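PDB 6IWR: N-acetylgalactosaminyltransferase 7 from Homo sapiens, which belongs to the glycosyltransferases and joins a GT-A-type domain to a ricin-type beta-trefoil lectin domain. Local coordinates for residues A[74-79]-A[246-251]; A[66-71]-A[139-144]; A[264-269]-A[371-376]. All blocks are in the same frame, centred on the assembly; numbering follows the deposited sequence.

Contact 1 of 3, residues A[74-79]-A[246-251]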
loop_
_atom_site.group_PDB
_atom_site.type_symbol
_atom_site.label_atom_id
_atom_site.label_comp_id
_atom_site.label_asym_id
_atom_site.label_seq_id
_atom_site.Cartn_x
_atom_site.Cartn_y
_atom_site.Cartn_z
ATOM N N ASN A 74 24.756 34.666 22.409
ATOM C CA ASN A 74 26.178 34.416 22.301
ATOM C C ASN A 74 26.561 33.115 21.646
ATOM O O ASN A 74 27.706 32.909 21.343
ATOM C CB ASN A 74 26.823 34.468 23.678
ATOM C CG ASN A 74 26.040 33.710 24.712
ATOM O OD1 ASN A 74 24.834 33.609 24.630
ATOM N ND2 ASN A 74 26.727 33.185 25.690
ATOM N N PHE A 75 25.615 32.219 21.442
ATOM C CA PHE A 75 25.921 31.014 20.678
ATOM C C PHE A 75 25.395 31.090 19.254
ATOM O O PHE A 75 25.339 30.073 18.566
ATOM C CB PHE A 75 25.381 29.778 21.385
ATOM C CG PHE A 75 26.197 29.370 22.571
ATOM C CD1 PHE A 75 26.063 30.038 23.774
ATOM C CD2 PHE A 75 27.118 28.341 22.474
ATOM C CE1 PHE A 75 26.812 29.668 24.878
ATOM C CE2 PHE A 75 27.882 27.971 23.561
ATOM C CZ PHE A 75 27.730 28.635 24.770
ATOM N N GLU A 76 25.013 32.260 18.810
ATOM C CA GLU A 76 24.638 32.425 17.430
ATOM C C GLU A 76 25.890 32.580 16.589
ATOM O O GLU A 76 26.709 33.454 16.873
ATOM C CB GLU A 76 23.763 33.644 17.251
ATOM C CG GLU A 76 22.898 33.476 16.047
ATOM C CD GLU A 76 21.908 32.380 16.262
ATOM O OE1 GLU A 76 21.382 31.846 15.260
ATOM O OE2 GLU A 76 21.672 32.047 17.452
ATOM N N PRO A 77 26.080 31.776 15.556
ATOM C CA PRO A 77 27.227 32.015 14.674
ATOM C C PRO A 77 27.260 33.469 14.219
ATOM O O PRO A 77 26.231 34.069 13.899
ATOM C CB PRO A 77 26.989 31.047 13.510
ATOM C CG PRO A 77 26.165 29.950 14.110
ATOM C CD PRO A 77 25.268 30.626 15.119
ATOM N N LYS A 78 28.469 34.038 14.213
ATOM C CA LYS A 78 28.640 35.449 13.865
ATOM C C LYS A 78 28.382 35.706 12.377
ATOM O O LYS A 78 27.699 36.675 12.017
ATOM C CB LYS A 78 30.047 35.894 14.253
ATOM C CG LYS A 78 30.666 35.068 15.390
ATOM C CD LYS A 78 32.183 35.186 15.361
ATOM C CE LYS A 78 32.684 34.967 13.935
ATOM N NZ LYS A 78 34.039 35.529 13.717
ATOM N N GLU A 79 28.917 34.862 11.494
ATOM C CA GLU A 79 28.770 35.079 10.062
ATOM C C GLU A 79 28.220 33.841 9.376
ATOM O O GLU A 79 28.426 32.724 9.855
ATOM C CB GLU A 79 30.110 35.459 9.424
ATOM C CG GLU A 79 30.196 36.904 9.016
ATOM C CD GLU A 79 31.260 37.631 9.794
ATOM O OE1 GLU A 79 31.052 38.819 10.136
ATOM O OE2 GLU A 79 32.304 36.997 10.070
ATOM N N VAL A 246 21.889 18.205 12.399
ATOM C CA VAL A 246 21.616 19.088 13.522
ATOM C C VAL A 246 21.604 20.542 13.052
ATOM O O VAL A 246 22.450 20.957 12.246
ATOM C CB VAL A 246 22.703 18.822 14.574
ATOM C CG1 VAL A 246 23.801 19.858 14.467
ATOM C CG2 VAL A 246 22.109 18.702 15.953
ATOM N N ALA A 247 20.641 21.337 13.540
ATOM C CA ALA A 247 20.519 22.755 13.179
ATOM C C ALA A 247 21.620 23.607 13.831
ATOM O O ALA A 247 22.403 23.124 14.652
ATOM C CB ALA A 247 19.163 23.287 13.601
ATOM N N VAL A 248 21.665 24.917 13.499
ATOM C CA VAL A 248 22.733 25.745 14.068
ATOM C C VAL A 248 22.315 26.216 15.449
ATOM O O VAL A 248 21.145 26.529 15.697
ATOM C CB VAL A 248 23.145 26.934 13.157
ATOM C CG1 VAL A 248 22.938 26.643 11.680
ATOM C CG2 VAL A 248 22.544 28.267 13.600
ATOM N N ASN A 249 23.295 26.261 16.351
ATOM C CA ASN A 249 23.082 26.508 17.771
ATOM C C ASN A 249 22.003 25.591 18.333
ATOM O O ASN A 249 21.033 26.043 18.951
ATOM C CB ASN A 249 22.743 27.970 18.042
ATOM C CG ASN A 249 22.740 28.278 19.507
ATOM O OD1 ASN A 249 23.392 27.584 20.282
ATOM N ND2 ASN A 249 22.011 29.306 19.905
ATOM N N TRP A 250 22.185 24.278 18.115
ATOM C CA TRP A 250 21.290 23.279 18.692
ATOM C C TRP A 250 21.690 22.905 20.096
ATOM O O TRP A 250 20.854 22.384 20.846
ATOM C CB TRP A 250 21.261 21.985 17.872
ATOM C CG TRP A 250 22.568 21.240 17.894
ATOM C CD1 TRP A 250 23.735 21.629 17.295
ATOM C CD2 TRP A 250 22.852 19.977 18.539
ATOM N NE1 TRP A 250 24.717 20.684 17.509
ATOM C CE2 TRP A 250 24.212 19.670 18.274
ATOM C CE3 TRP A 250 22.087 19.069 19.296
ATOM C CZ2 TRP A 250 24.832 18.506 18.747
ATOM C CZ3 TRP A 250 22.712 17.903 19.772
ATOM C CH2 TRP A 250 24.073 17.640 19.492
ATOM N N TYR A 251 22.938 23.170 20.466
ATOM C CA TYR A 251 23.513 22.572 21.657
ATOM C C TYR A 251 23.124 23.329 22.923
ATOM O O TYR A 251 22.693 22.722 23.912
ATOM C CB TYR A 251 25.029 22.493 21.511
ATOM C CG TYR A 251 25.652 21.732 22.643
ATOM C CD1 TYR A 251 25.785 20.355 22.575
ATOM C CD2 TYR A 251 26.070 22.386 23.819
ATOM C CE1 TYR A 251 26.334 19.635 23.632
ATOM C CE2 TYR A 251 26.616 21.678 24.879
ATOM C CZ TYR A 251 26.740 20.299 24.777
ATOM O OH TYR A 251 27.280 19.569 25.804
#

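Contact 2 of 3, residues A[66-71]-A[139-144]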
loop_
_atom_site.group_PDB
_atom_site.type_symbol
_atom_site.label_atom_id
_atom_site.label_comp_id
_atom_site.label_asym_id
_atom_site.label_seq_id
_atom_site.Cartn_x
_atom_site.Cartn_y
_atom_site.Cartn_z
ATOM N N VAL A 66 18.700 34.295 29.098
ATOM C CA VAL A 66 18.018 35.580 29.123
ATOM C C VAL A 66 17.790 36.005 27.689
ATOM O O VAL A 66 18.703 35.914 26.860
ATOM C CB VAL A 66 18.831 36.649 29.879
ATOM C CG1 VAL A 66 18.190 38.009 29.730
ATOM C CG2 VAL A 66 18.973 36.285 31.344
ATOM N N LEU A 67 16.581 36.464 27.397
ATOM C CA LEU A 67 16.208 36.874 26.049
ATOM C C LEU A 67 16.431 38.370 25.914
ATOM O O LEU A 67 15.850 39.153 26.666
ATOM C CB LEU A 67 14.748 36.535 25.762
ATOM C CG LEU A 67 14.393 36.189 24.307
ATOM C CD1 LEU A 67 13.022 36.742 23.904
ATOM C CD2 LEU A 67 15.479 36.654 23.343
ATOM N N ARG A 68 17.262 38.766 24.959
ATOM C CA ARG A 68 17.682 40.154 24.789
ATOM C C ARG A 68 17.282 40.604 23.392
ATOM O O ARG A 68 18.135 40.672 22.488
ATOM C CB ARG A 68 19.184 40.310 24.996
ATOM C CG ARG A 68 19.667 39.683 26.263
ATOM C CD ARG A 68 20.630 40.596 26.975
ATOM N NE ARG A 68 21.700 39.827 27.591
ATOM C CZ ARG A 68 21.791 39.550 28.890
ATOM N NH1 ARG A 68 20.867 40.007 29.747
ATOM N NH2 ARG A 68 22.829 38.823 29.327
ATOM N N PRO A 69 15.999 40.908 23.168
ATOM C CA PRO A 69 15.576 41.272 21.819
ATOM C C PRO A 69 16.526 42.297 21.230
ATOM O O PRO A 69 16.984 43.212 21.916
ATOM C CB PRO A 69 14.175 41.838 22.039
ATOM C CG PRO A 69 13.660 41.034 23.160
ATOM C CD PRO A 69 14.847 40.919 24.091
ATOM N N GLY A 70 16.884 42.087 19.976
ATOM C CA GLY A 70 17.742 42.982 19.234
ATOM C C GLY A 70 19.233 42.759 19.381
ATOM O O GLY A 70 20.010 43.358 18.660
ATOM N N ILE A 71 19.635 41.870 20.280
ATOM C CA ILE A 71 21.046 41.557 20.468
ATOM C C ILE A 71 21.349 40.087 20.192
ATOM O O ILE A 71 20.839 39.213 20.855
ATOM C CB ILE A 71 21.471 41.899 21.899
ATOM C CG1 ILE A 71 20.921 43.266 22.274
ATOM C CG2 ILE A 71 22.976 41.837 22.060
ATOM C CD1 ILE A 71 21.560 43.861 23.494
ATOM N N TYR A 139 18.141 35.269 19.940
ATOM C CA TYR A 139 18.419 36.352 20.872
ATOM C C TYR A 139 18.480 35.872 22.307
ATOM O O TYR A 139 18.365 36.681 23.230
ATOM C CB TYR A 139 17.400 37.483 20.709
ATOM C CG TYR A 139 17.481 38.096 19.337
ATOM C CD1 TYR A 139 18.602 38.832 18.930
ATOM C CD2 TYR A 139 16.465 37.900 18.425
ATOM C CE1 TYR A 139 18.687 39.368 17.642
ATOM C CE2 TYR A 139 16.533 38.427 17.161
ATOM C CZ TYR A 139 17.636 39.152 16.766
ATOM O OH TYR A 139 17.645 39.649 15.488
ATOM N N TRP A 140 18.687 34.570 22.510
ATOM C CA TRP A 140 18.884 34.005 23.838
ATOM C C TRP A 140 20.361 34.065 24.218
ATOM O O TRP A 140 21.233 33.752 23.404
ATOM C CB TRP A 140 18.389 32.558 23.890
ATOM C CG TRP A 140 16.901 32.424 23.914
ATOM C CD1 TRP A 140 16.092 32.093 22.867
ATOM C CD2 TRP A 140 16.041 32.614 25.043
ATOM N NE1 TRP A 140 14.783 32.071 23.274
ATOM C CE2 TRP A 140 14.725 32.385 24.606
ATOM C CE3 TRP A 140 16.261 32.946 26.385
ATOM C CZ2 TRP A 140 13.630 32.472 25.456
ATOM C CZ3 TRP A 140 15.166 33.038 27.237
ATOM C CH2 TRP A 140 13.866 32.798 26.768
ATOM N N HIS A 141 20.639 34.443 25.459
ATOM C CA HIS A 141 22.006 34.521 25.952
ATOM C C HIS A 141 22.226 33.490 27.055
ATOM O O HIS A 141 21.580 33.549 28.108
ATOM C CB HIS A 141 22.310 35.942 26.415
ATOM C CG HIS A 141 22.455 36.897 25.274
ATOM N ND1 HIS A 141 23.675 37.203 24.712
ATOM C CD2 HIS A 141 21.527 37.542 24.530
ATOM C CE1 HIS A 141 23.494 38.032 23.699
ATOM N NE2 HIS A 141 22.200 38.249 23.565
ATOM N N TYR A 142 23.145 32.558 26.806
ATOM C CA TYR A 142 23.353 31.372 27.623
ATOM C C TYR A 142 24.689 31.445 28.352
ATOM O O TYR A 142 25.693 31.914 27.803
ATOM C CB TYR A 142 23.326 30.081 26.777
ATOM C CG TYR A 142 22.092 29.846 25.927
ATOM C CD1 TYR A 142 21.971 30.400 24.653
ATOM C CD2 TYR A 142 21.054 29.033 26.387
ATOM C CE1 TYR A 142 20.835 30.165 23.872
ATOM C CE2 TYR A 142 19.915 28.785 25.609
ATOM C CZ TYR A 142 19.815 29.356 24.361
ATOM O OH TYR A 142 18.689 29.110 23.600
ATOM N N ASP A 143 24.710 30.899 29.557
ATOM C CA ASP A 143 25.796 31.080 30.504
ATOM C C ASP A 143 27.178 30.554 30.142
ATOM O O ASP A 143 28.131 31.034 30.711
ATOM C CB ASP A 143 25.403 30.593 31.893
ATOM C CG ASP A 143 25.144 31.719 32.854
ATOM O OD1 ASP A 143 25.215 32.880 32.449
ATOM O OD2 ASP A 143 24.862 31.433 34.021
ATOM N N GLU A 144 27.303 29.553 29.283
ATOM C CA GLU A 144 28.623 29.008 28.875
ATOM C C GLU A 144 29.127 27.975 29.834
ATOM O O GLU A 144 30.106 27.326 29.604
ATOM C CB GLU A 144 29.713 30.073 28.754
ATOM C CG GLU A 144 29.510 31.100 27.677
ATOM C CD GLU A 144 29.633 32.511 28.181
ATOM O OE1 GLU A 144 29.471 32.742 29.375
ATOM O OE2 GLU A 144 29.886 33.405 27.366
#

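Contact 3 of 3, residues A[264-269]-A[371-376]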
loop_
_atom_site.group_PDB
_atom_site.type_symbol
_atom_site.label_atom_id
_atom_site.label_comp_id
_atom_site.label_asym_id
_atom_site.label_seq_id
_atom_site.Cartn_x
_atom_site.Cartn_y
_atom_site.Cartn_z
ATOM N N ILE A 264 16.040 16.979 34.499
ATOM C CA ILE A 264 15.343 17.360 33.282
ATOM C C ILE A 264 15.946 16.577 32.133
ATOM O O ILE A 264 17.169 16.409 32.045
ATOM C CB ILE A 264 15.432 18.877 33.045
ATOM C CG1 ILE A 264 14.862 19.615 34.257
ATOM C CG2 ILE A 264 14.714 19.283 31.760
ATOM C CD1 ILE A 264 14.838 21.110 34.104
ATOM N N CYS A 265 15.086 16.040 31.284
ATOM C CA CYS A 265 15.500 15.392 30.052
ATOM C C CYS A 265 14.960 16.209 28.892
ATOM O O CYS A 265 13.796 16.623 28.893
ATOM C CB CYS A 265 15.007 13.951 30.000
ATOM S SG CYS A 265 15.036 13.188 28.410
ATOM N N THR A 266 15.798 16.438 27.908
ATOM C CA THR A 266 15.556 17.451 26.906
ATOM C C THR A 266 15.401 16.811 25.535
ATOM O O THR A 266 15.998 15.761 25.255
ATOM C CB THR A 266 16.707 18.438 26.935
ATOM O OG1 THR A 266 16.342 19.494 27.822
ATOM C CG2 THR A 266 16.871 19.025 25.665
ATOM N N VAL A 267 14.590 17.444 24.685
ATOM C CA VAL A 267 14.279 16.914 23.363
ATOM C C VAL A 267 14.257 18.049 22.344
ATOM O O VAL A 267 13.510 19.008 22.502
ATOM C CB VAL A 267 12.933 16.166 23.336
ATOM C CG1 VAL A 267 12.841 15.339 22.075
ATOM C CG2 VAL A 267 12.763 15.290 24.582
ATOM N N PRO A 268 15.068 17.987 21.296
ATOM C CA PRO A 268 14.956 18.978 20.220
ATOM C C PRO A 268 13.662 18.796 19.433
ATOM O O PRO A 268 13.064 17.721 19.414
ATOM C CB PRO A 268 16.170 18.665 19.342
ATOM C CG PRO A 268 16.317 17.160 19.502
ATOM C CD PRO A 268 15.993 16.894 20.963
ATOM N N LEU A 269 13.226 19.867 18.781
ATOM C CA LEU A 269 12.189 19.716 17.772
ATOM C C LEU A 269 12.758 18.937 16.591
ATOM O O LEU A 269 13.785 19.316 16.015
ATOM C CB LEU A 269 11.662 21.069 17.304
ATOM C CG LEU A 269 10.973 21.931 18.366
ATOM C CD1 LEU A 269 10.099 23.012 17.713
ATOM C CD2 LEU A 269 10.172 21.078 19.319
ATOM N N LEU A 371 11.251 18.063 28.584
ATOM C CA LEU A 371 10.986 19.323 27.893
ATOM C C LEU A 371 11.369 19.241 26.423
ATOM O O LEU A 371 12.441 18.726 26.079
ATOM C CB LEU A 371 11.741 20.461 28.543
ATOM C CG LEU A 371 11.490 20.539 30.034
ATOM C CD1 LEU A 371 12.481 21.508 30.636
ATOM C CD2 LEU A 371 10.070 20.996 30.274
ATOM N N PHE A 372 10.476 19.735 25.566
ATOM C CA PHE A 372 10.813 20.028 24.178
ATOM C C PHE A 372 11.438 21.408 24.107
ATOM O O PHE A 372 10.994 22.336 24.791
ATOM C CB PHE A 372 9.577 19.994 23.279
ATOM C CG PHE A 372 9.076 18.614 22.970
ATOM C CD1 PHE A 372 9.553 17.507 23.656
ATOM C CD2 PHE A 372 8.096 18.431 22.001
ATOM C CE1 PHE A 372 9.072 16.253 23.365
ATOM C CE2 PHE A 372 7.610 17.180 21.711
ATOM C CZ PHE A 372 8.103 16.092 22.387
ATOM N N VAL A 373 12.463 21.547 23.271
ATOM C CA VAL A 373 13.285 22.757 23.237
ATOM C C VAL A 373 13.148 23.423 21.871
ATOM O O VAL A 373 13.881 23.067 20.947
ATOM C CB VAL A 373 14.755 22.428 23.566
ATOM C CG1 VAL A 373 15.611 23.685 23.602
ATOM C CG2 VAL A 373 14.865 21.658 24.894
ATOM N N PRO A 374 12.238 24.394 21.702
ATOM C CA PRO A 374 12.032 25.001 20.374
ATOM C C PRO A 374 13.282 25.534 19.731
ATOM O O PRO A 374 13.335 25.676 18.506
ATOM C CB PRO A 374 11.054 26.151 20.675
ATOM C CG PRO A 374 10.276 25.642 21.796
ATOM C CD PRO A 374 11.296 24.959 22.681
ATOM N N CYS A 375 14.271 25.901 20.517
ATOM C CA CYS A 375 15.440 26.497 19.907
ATOM C C CYS A 375 16.483 25.458 19.543
ATOM O O CYS A 375 17.515 25.820 18.969
ATOM C CB CYS A 375 16.029 27.582 20.825
ATOM S SG CYS A 375 15.018 29.100 20.875
ATOM N N SER A 376 16.253 24.188 19.865
ATOM C CA SER A 376 17.134 23.104 19.456
ATOM C C SER A 376 16.381 22.270 18.427
ATOM O O SER A 376 15.320 21.717 18.723
ATOM C CB SER A 376 17.569 22.279 20.667
ATOM O OG SER A 376 18.573 21.315 20.337
#

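Contact 1 of 3, residues A[74-79]-A[246-251]
Asn249 meets Phe75 across a loop-to-loop contact at the surface of the GT-A-type domain, where residues 74-79 pass over the connection from strand 244-246 to helix 251-260. The two side chains cross at about a right angle, yet the ring and amide planes are nearly parallel, 10° apart. Asn249 OD1 sits 3.2 Å from Phe75 CB and obliquely to the ring. With CG anti to its own backbone N (chi1 -171°), Asn249 brings its amide up to the Phe75 backbone: Asn249 CG lies 3.3 Å from Phe75 O. Glu76 reaches the same amide from the next position, bending at chi2. Its carboxylate plane stands 80° from the Asn249 amide, and Glu76 OE2 remains 3.7 Å from Asn249 ND2, a polar approach rather than a bond. The stronger partner of that carboxylate is Arg133, which forms a salt bridge with Glu76 OE1 and also packs on Val248 and Asn249. On the exposed flank, Pro77 adds an apolar contact: CG and CD of its ring rest on one branch of Val248, with Pro77 CD 3.9 Å from Val248 CG2.

Contact 2 of 3, residues A[66-71]-A[139-144]
Leu67 lies over the face of Trp140 in a short two-stranded antiparallel ribbon at the protein surface, formed by strands 66-67 and 140-141. The contact is CH-pi: Leu67 CB stands 3.8 Å from the centroid of the Trp140 six-membered ring, 11° off its normal, while Leu67 CG also rests above the indole. On the sheet face carrying Val66 and His141, Arg68 crosses the imidazole at about a right angle, its NE over the ring face near the rim, and Arg68 CB and CG run past His141 CD2. The imidazole is held at its edge by Ile71, whose carbonyl oxygen accepts a bond from His141 NE2 at 3.2 Å; the donor comes from above the carbonyl plane. Paired backbone bonds set this register, His141 N to Val66 O at 2.8 Å and Val66 N to His141 O at 3.1 Å.

Directly after strand 66-67, residues 68-71 form a type II beta turn closed by Ile71 N to Arg68 O at 2.9 Å, with Gly70 at positive phi (86°) in its third position. Tyr139 CG stands anti to its carbonyl carbon (chi1 -63°), beside this turn; Gly70 N lies over one ring face, 3.8 Å from Tyr139 CD1, and Ile71 O at the ring edge. Further out, Trp140 packs on Thr317, and its NE1 makes a weak hydrogen bond to Thr319 OG1.

Contact 3 of 3, residues A[264-269]-A[371-376]
Val267 and Phe372 lie side by side, pointing the same way from neighbouring parallel strands 264-269 and 371-373, with Val267 CB 3.7 Å from Phe372 CD1. Three backbone bonds join the strands here: Leu371 N to Cys265 O, Val267 N to Leu371 O and Val373 N to Val267 O, each at 2.9 Å. On the other face, Thr266 CG2 meets Val373 CG2, a branch that stands anti to its carbonyl carbon, and helix 251-260 covers this buried side through Pro253, Leu254 and Pro257. A type I turn from Val373 to Ser376 then carries the chain round a corner. Partly exposed Leu269 makes longer side-chain contacts there, CD2 4.1 Å from Phe372 CB and CD1 4.4 Å from Pro374 CB, although Leu269 CG is 3.8 Å from Pro374 CA. Beyond the turn pairing resumes, with Leu269 N bonded to Ser376 O at 2.8 Å, while Ser376 OG is held by Trp250 O. The contact does not reach the bound manganese ion, about 14 Å from the Pro268 side chain. Strand 264-274 pairs in parallel first with 369-373 and then with 376-382, part of the central mixed beta sheet of the GT-A fold.

From the N terminus, contact 2 opens at 66-71 and closes a loop when the chain returns at 139-144. Contact 1 opens at 74-79, inside that loop, and closes later at 246-251, so the two cross. Contact 3 follows in series, joining 264-269 to 371-376 after contact 1 has closed. Contacts 1 and 2 meet where Asn74 ND2 probably donates to Tyr142 O, 2.7 Å away. Contact 3 reaches back through the Cys137-Cys375 disulfide, with Cys375 SG packed against Trp140 CD1 of contact 2. Together they bind the N-terminal segments to the loop before helix 251-260 and to the central sheet.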